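Local coordinates for 3-HSA hydroxylase, oxygenase (Rhodococcus sp., PDB 2RFQ), which catalyses the FMNH2-dependent ortho-hydroxylation of the secosteroid phenol 3-HSA to the catechol 3,4-DHSA during cholesterol breakdown, as the oxygenase component of a two-component monooxygenase, at the interface of chains A and B and the interface of chains A and C. Sequence-based numbering; all coordinates share one arbitrary frame. Chains: chain A/B/C, 3-HSA hydroxylase, oxygenase.

Contact 1: the interface of chains A and B. Residues chain A 277, 280-281, 283; chain B 377-378, 381-382, 385, 387.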
ATOM      1  N   PRO A 277      11.142  16.822   3.255  1.00 11.87           N
ATOM      2  CA  PRO A 277      11.191  15.615   4.055  1.00 10.60           C
ATOM      3  C   PRO A 277      10.587  14.428   3.315  1.00 10.18           C
ATOM      4  O   PRO A 277      10.913  13.286   3.628  1.00  9.06           O
ATOM      5  CB  PRO A 277      10.356  15.966   5.299  1.00 11.31           C
ATOM      6  CG  PRO A 277       9.407  17.022   4.838  1.00 11.03           C
ATOM      7  CD  PRO A 277      10.157  17.801   3.765  1.00 12.50           C
ATOM      8  N   LYS A 280      13.199  12.641   1.326  1.00  6.62           N
ATOM      9  CA  LYS A 280      14.040  11.905   2.280  1.00  7.68           C
ATOM     10  C   LYS A 280      13.360  10.617   2.706  1.00  7.25           C
ATOM     11  O   LYS A 280      13.997   9.541   2.777  1.00  8.19           O
ATOM     12  CB  LYS A 280      14.351  12.771   3.490  1.00  7.18           C
ATOM     13  CG  LYS A 280      15.229  13.960   3.130  1.00  7.10           C
ATOM     14  CD  LYS A 280      15.434  14.880   4.320  1.00  7.96           C
ATOM     15  CE  LYS A 280      16.372  16.027   3.966  1.00 10.01           C
ATOM     16  NZ  LYS A 280      16.514  16.932   5.162  1.00 11.88           N
ATOM     17  N   VAL A 281      12.055  10.691   2.983  1.00  7.33           N
ATOM     18  CA  VAL A 281      11.335   9.473   3.395  1.00  7.34           C
ATOM     19  C   VAL A 281      11.325   8.413   2.270  1.00  7.98           C
ATOM     20  O   VAL A 281      11.510   7.213   2.507  1.00  9.18           O
ATOM     21  CB  VAL A 281       9.892   9.809   3.841  1.00  7.87           C
ATOM     22  CG1 VAL A 281       9.037   8.529   3.931  1.00  9.81           C
ATOM     23  CG2 VAL A 281       9.956  10.577   5.162  1.00  7.70           C
ATOM     24  N   ILE A 283      13.529   7.932  -0.010  1.00  7.52           N
ATOM     25  CA  ILE A 283      14.883   7.348   0.004  1.00  7.83           C
ATOM     26  C   ILE A 283      15.062   6.327   1.138  1.00  6.61           C
ATOM     27  O   ILE A 283      15.670   5.258   0.929  1.00  7.16           O
ATOM     28  CB  ILE A 283      15.952   8.476   0.021  1.00  8.16           C
ATOM     29  CG1 ILE A 283      16.200   8.925  -1.428  1.00  9.53           C
ATOM     30  CG2 ILE A 283      17.270   8.046   0.684  1.00 12.44           C
ATOM     31  CD1 ILE A 283      16.752  10.373  -1.507  1.00 12.41           C
TER
ATOM     32  N   TYR B 377      13.320   8.162   9.251  1.00  6.32           N
ATOM     33  CA  TYR B 377      13.432   8.208   7.781  1.00  6.40           C
ATOM     34  C   TYR B 377      14.000   9.524   7.305  1.00  6.42           C
ATOM     35  O   TYR B 377      14.898   9.547   6.445  1.00  7.30           O
ATOM     36  CB  TYR B 377      12.085   7.942   7.119  1.00  6.51           C
ATOM     37  CG  TYR B 377      11.489   6.569   7.358  1.00  5.79           C
ATOM     38  CD1 TYR B 377      12.292   5.462   7.684  1.00  5.84           C
ATOM     39  CD2 TYR B 377      10.130   6.349   7.133  1.00  5.52           C
ATOM     40  CE1 TYR B 377      11.726   4.173   7.875  1.00  5.96           C
ATOM     41  CE2 TYR B 377       9.553   5.075   7.311  1.00  6.64           C
ATOM     42  CZ  TYR B 377      10.355   4.009   7.697  1.00  6.61           C
ATOM     43  OH  TYR B 377       9.781   2.761   7.867  1.00  6.81           O
ATOM     44  N   VAL B 378      13.497  10.622   7.861  1.00  5.76           N
ATOM     45  CA  VAL B 378      13.988  11.948   7.466  1.00  6.58           C
ATOM     46  C   VAL B 378      15.474  12.087   7.830  1.00  6.77           C
ATOM     47  O   VAL B 378      16.279  12.561   7.015  1.00  7.55           O
ATOM     48  CB  VAL B 378      13.123  13.085   8.078  1.00  6.96           C
ATOM     49  CG1 VAL B 378      13.753  14.427   7.822  1.00  8.22           C
ATOM     50  CG2 VAL B 378      11.766  13.069   7.392  1.00  7.12           C
ATOM     51  N   GLY B 381      17.566  10.063   5.317  1.00  5.68           N
ATOM     52  CA  GLY B 381      17.686  10.821   4.052  1.00  5.72           C
ATOM     53  C   GLY B 381      18.642  12.002   4.101  1.00  6.69           C
ATOM     54  O   GLY B 381      19.442  12.207   3.186  1.00  7.28           O
ATOM     55  N   THR B 382      18.565  12.778   5.188  1.00  6.53           N
ATOM     56  CA  THR B 382      19.481  13.885   5.435  1.00  7.11           C
ATOM     57  C   THR B 382      20.923  13.382   5.355  1.00  7.53           C
ATOM     58  O   THR B 382      21.774  13.993   4.706  1.00  7.22           O
ATOM     59  CB  THR B 382      19.196  14.470   6.823  1.00  6.95           C
ATOM     60  OG1 THR B 382      17.852  14.956   6.831  1.00  8.33           O
ATOM     61  CG2 THR B 382      20.163  15.611   7.167  1.00  6.10           C
ATOM     62  N   PHE B 385      22.195  12.615   1.834  1.00 10.86           N
ATOM     63  CA  PHE B 385      22.505  13.849   1.104  1.00 12.20           C
ATOM     64  C   PHE B 385      23.755  14.565   1.633  1.00 13.18           C
ATOM     65  O   PHE B 385      24.183  15.591   1.061  1.00 14.41           O
ATOM     66  CB  PHE B 385      21.318  14.807   1.177  1.00 12.46           C
ATOM     67  CG  PHE B 385      20.090  14.336   0.451  1.00 12.51           C
ATOM     68  CD1 PHE B 385      20.182  13.465  -0.637  1.00 14.87           C
ATOM     69  CD2 PHE B 385      18.836  14.808   0.827  1.00 13.60           C
ATOM     70  CE1 PHE B 385      19.035  13.054  -1.331  1.00 15.32           C
ATOM     71  CE2 PHE B 385      17.683  14.412   0.146  1.00 15.44           C
ATOM     72  CZ  PHE B 385      17.786  13.531  -0.948  1.00 15.73           C
ATOM     73  N   LEU B 387      24.011  16.092   4.558  1.00 15.35           N
ATOM     74  CA  LEU B 387      23.621  17.301   5.304  1.00 15.53           C
ATOM     75  C   LEU B 387      23.778  17.081   6.810  1.00 15.67           C
ATOM     76  O   LEU B 387      23.710  15.948   7.281  1.00 15.18           O
ATOM     77  CB  LEU B 387      22.182  17.696   4.991  1.00 16.15           C
ATOM     78  CG  LEU B 387      21.788  18.146   3.585  1.00 18.44           C
ATOM     79  CD1 LEU B 387      20.288  18.065   3.456  1.00 18.31           C
ATOM     80  CD2 LEU B 387      22.290  19.546   3.286  1.00 20.22           C
TER

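Contact 2: the interface of chains A and C. Residues chain A 141, 363-364, 367; chain C 345-346, 349.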
ATOM      1  N   TRP A 141      12.125 -15.563 -25.917  1.00 11.76           N
ATOM      2  CA  TRP A 141      12.690 -15.009 -24.694  1.00 12.43           C
ATOM      3  C   TRP A 141      14.028 -15.644 -24.287  1.00 11.34           C
ATOM      4  O   TRP A 141      14.295 -15.808 -23.082  1.00 10.97           O
ATOM      5  CB  TRP A 141      11.674 -15.047 -23.519  1.00 14.57           C
ATOM      6  CG  TRP A 141      10.285 -14.500 -23.836  1.00 20.31           C
ATOM      7  CD1 TRP A 141       9.306 -15.139 -24.545  1.00 23.97           C
ATOM      8  CD2 TRP A 141       9.719 -13.246 -23.427  1.00 23.72           C
ATOM      9  NE1 TRP A 141       8.174 -14.354 -24.622  1.00 25.89           N
ATOM     10  CE2 TRP A 141       8.406 -13.185 -23.945  1.00 25.34           C
ATOM     11  CE3 TRP A 141      10.192 -12.171 -22.661  1.00 23.95           C
ATOM     12  CZ2 TRP A 141       7.554 -12.084 -23.728  1.00 24.30           C
ATOM     13  CZ3 TRP A 141       9.352 -11.083 -22.440  1.00 21.82           C
ATOM     14  CH2 TRP A 141       8.042 -11.045 -22.980  1.00 22.88           C
ATOM     15  N   HIS A 363      10.457  -3.452 -14.558  1.00  6.28           N
ATOM     16  CA  HIS A 363       9.082  -3.834 -14.876  1.00  7.27           C
ATOM     17  C   HIS A 363       9.020  -4.891 -15.970  1.00  7.36           C
ATOM     18  O   HIS A 363       8.102  -5.733 -16.007  1.00  7.96           O
ATOM     19  CB  HIS A 363       8.247  -2.598 -15.209  1.00  7.13           C
ATOM     20  CG  HIS A 363       7.816  -1.851 -13.999  1.00  7.62           C
ATOM     21  ND1 HIS A 363       6.683  -2.190 -13.280  1.00  7.78           N
ATOM     22  CD2 HIS A 363       8.400  -0.827 -13.331  1.00  8.24           C
ATOM     23  CE1 HIS A 363       6.572  -1.381 -12.238  1.00  8.82           C
ATOM     24  NE2 HIS A 363       7.605  -0.552 -12.241  1.00  7.11           N
ATOM     25  N   ALA A 364      10.044  -4.918 -16.824  1.00  6.13           N
ATOM     26  CA  ALA A 364      10.091  -5.944 -17.845  1.00  6.54           C
ATOM     27  C   ALA A 364      10.499  -7.268 -17.218  1.00  6.71           C
ATOM     28  O   ALA A 364       9.900  -8.311 -17.519  1.00  7.19           O
ATOM     29  CB  ALA A 364      11.037  -5.560 -18.975  1.00  6.85           C
ATOM     30  N   VAL A 367       7.913  -9.729 -15.518  1.00  5.49           N
ATOM     31  CA  VAL A 367       6.955 -10.596 -16.237  1.00  6.34           C
ATOM     32  C   VAL A 367       7.348 -12.073 -16.255  1.00  5.99           C
ATOM     33  O   VAL A 367       6.538 -12.941 -16.621  1.00  7.32           O
ATOM     34  CB  VAL A 367       6.669 -10.118 -17.671  1.00  6.35           C
ATOM     35  CG1 VAL A 367       6.333  -8.604 -17.687  1.00  6.33           C
ATOM     36  CG2 VAL A 367       7.830 -10.494 -18.600  1.00  7.29           C
TER
ATOM     37  N   GLY C 345       1.266  -8.627 -17.592  1.00  9.04           N
ATOM     38  CA  GLY C 345       2.507  -9.361 -17.677  1.00  8.96           C
ATOM     39  C   GLY C 345       3.182  -9.290 -19.031  1.00  9.03           C
ATOM     40  O   GLY C 345       3.249  -8.227 -19.657  1.00  7.82           O
ATOM     41  N   ALA C 346       3.707 -10.426 -19.484  1.00  9.39           N
ATOM     42  CA  ALA C 346       4.608 -10.429 -20.634  1.00  9.78           C
ATOM     43  C   ALA C 346       4.035  -9.807 -21.897  1.00 10.16           C
ATOM     44  O   ALA C 346       4.721  -9.059 -22.571  1.00 10.76           O
ATOM     45  CB  ALA C 346       5.143 -11.837 -20.918  1.00 10.51           C
ATOM     46  N   LEU C 349       4.410  -6.030 -22.534  1.00  7.87           N
ATOM     47  CA  LEU C 349       5.719  -5.398 -22.816  1.00  7.27           C
ATOM     48  C   LEU C 349       5.921  -4.991 -24.274  1.00  8.15           C
ATOM     49  O   LEU C 349       6.838  -4.218 -24.581  1.00  8.40           O
ATOM     50  CB  LEU C 349       6.893  -6.290 -22.394  1.00  7.42           C
ATOM     51  CG  LEU C 349       6.930  -6.706 -20.919  1.00  7.23           C
ATOM     52  CD1 LEU C 349       8.212  -7.535 -20.691  1.00  7.81           C
ATOM     53  CD2 LEU C 349       6.843  -5.509 -19.963  1.00  7.37           C
TER
HETATM   54  O   HOH W   1       3.869 -12.654 -17.682  1.00 15.92           O

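Contact 1: the interface of chains A and B
The first turns of helix 277-309 of chain A, with A:Lys280 and A:Val281, lie against the C-terminal helix 373-384 of chain B in this subunit interface of the homotetramer, where the lack of a side chain at B:Gly381 probably lets the helices come near: its CA is 3.9 Å from A:Lys280 CB. A:Lys280 hides the largest surface of this patch. Its CG stands anti to the carbonyl carbon (chi1 -67°), and the chain beyond is fully extended. It runs across the last turn of the partner helix, and its methylene groups pack along the way. CD meets B:Val378 CG1, while CG lies 3.9 Å from CE2 of the B:Phe385 ring. The amine NZ then donates a hydrogen bond to the hydroxyl OG1 of B:Thr382 at 2.9 Å. That hydroxyl is itself positioned from within its own helix. It donates to the carbonyl O of B:Val378, one turn earlier, at 2.9 Å and from above the carbonyl plane. The relay leaves OG1 to accept from the lysine. An alanine in place of A:Lys280 would probably leave B:Thr382 OG1 without its donor from chain A and open a gap beside B:Phe385 and B:Val378. Apolar groups lie to either side of the lysine. A:Val281 CG2 touches B:Val378 CG2 at 3.8 Å, and A:Pro277 CB reaches the same methyl. The CB of B:Tyr377 also packs on A:Val281. Across the lysine, the terminal methyl CD1 of A:Ile283 comes obliquely to the CZ-CE1 side of the B:Phe385 rim, off the ring plane, 3.4 Å from CZ.

Contact 2: the interface of chains A and C
A:Val367 packs against the short 3-10 helix 345-349 of chain C, between C:Ala346 and C:Leu349. These three residues bury the most surface in this patch of the homotetramer interface. The valine uses all of its branches. CB sits over the start of the turn, 3.6 Å from C:Ala346 CA. CG1, anti to the carbonyl carbon (chi1 -49°), points to the backbone of C:Gly345. CG2 takes the crowded position between the backbone N and the carbonyl carbon, and from there meets C:Leu349 CD1 at 3.6 Å. The valine and leucine thus come together tip to tip. The leucine spreads its two methyls over chain A. CD1 lies 3.8 Å from A:Ala364 CA, and CD2 packs against A:Val367 CG1. C:Ala346 has a second neighbour in A:Trp141. The methyl CB sits above the plane of the six-membered part of the indole, just outside its CH2-CZ2 rim and 3.6 Å from CH2, while the carbonyl O of C:Ala346 lies in plane at the ring edge. No direct polar bond joins the chains here. A water bridges them instead. It is 2.9 Å from the carbonyl O of A:Val367 and takes the backbone N-H of C:Ala346 at 2.9 Å. It thereby satisfies an amide at the first turn of the 3-10 helix. A:Trp141 and C:Ala346 probably both help to bind FMN, which would put a flavin site between subunits. In the fold, A:Trp141 lies near the end of strand 132-142, A:Ala364 near the end of helix 354-365, and A:Val367 follows in a loop. All three face the 3-10 helix that follows helix 316-344 of chain C.

The centres of the C-alpha atoms of contact 1 and contact 2 are about 32 Å apart, and the contacts have no residue in common. Chain A takes part in both, with different elements. Contact 1 uses helix 277-309 of chain A and the C-terminal region of chain B. Contact 2 uses strand 132-142, helix 354-365 and the loop after it, against a 3-10 helix of chain C. Each interface is two-fold symmetric, so chain A joins two partners through separate surfaces, as fits the homotetramer. Contact 2 involves residues that probably bind FMN, whereas contact 1 is more likely to serve assembly.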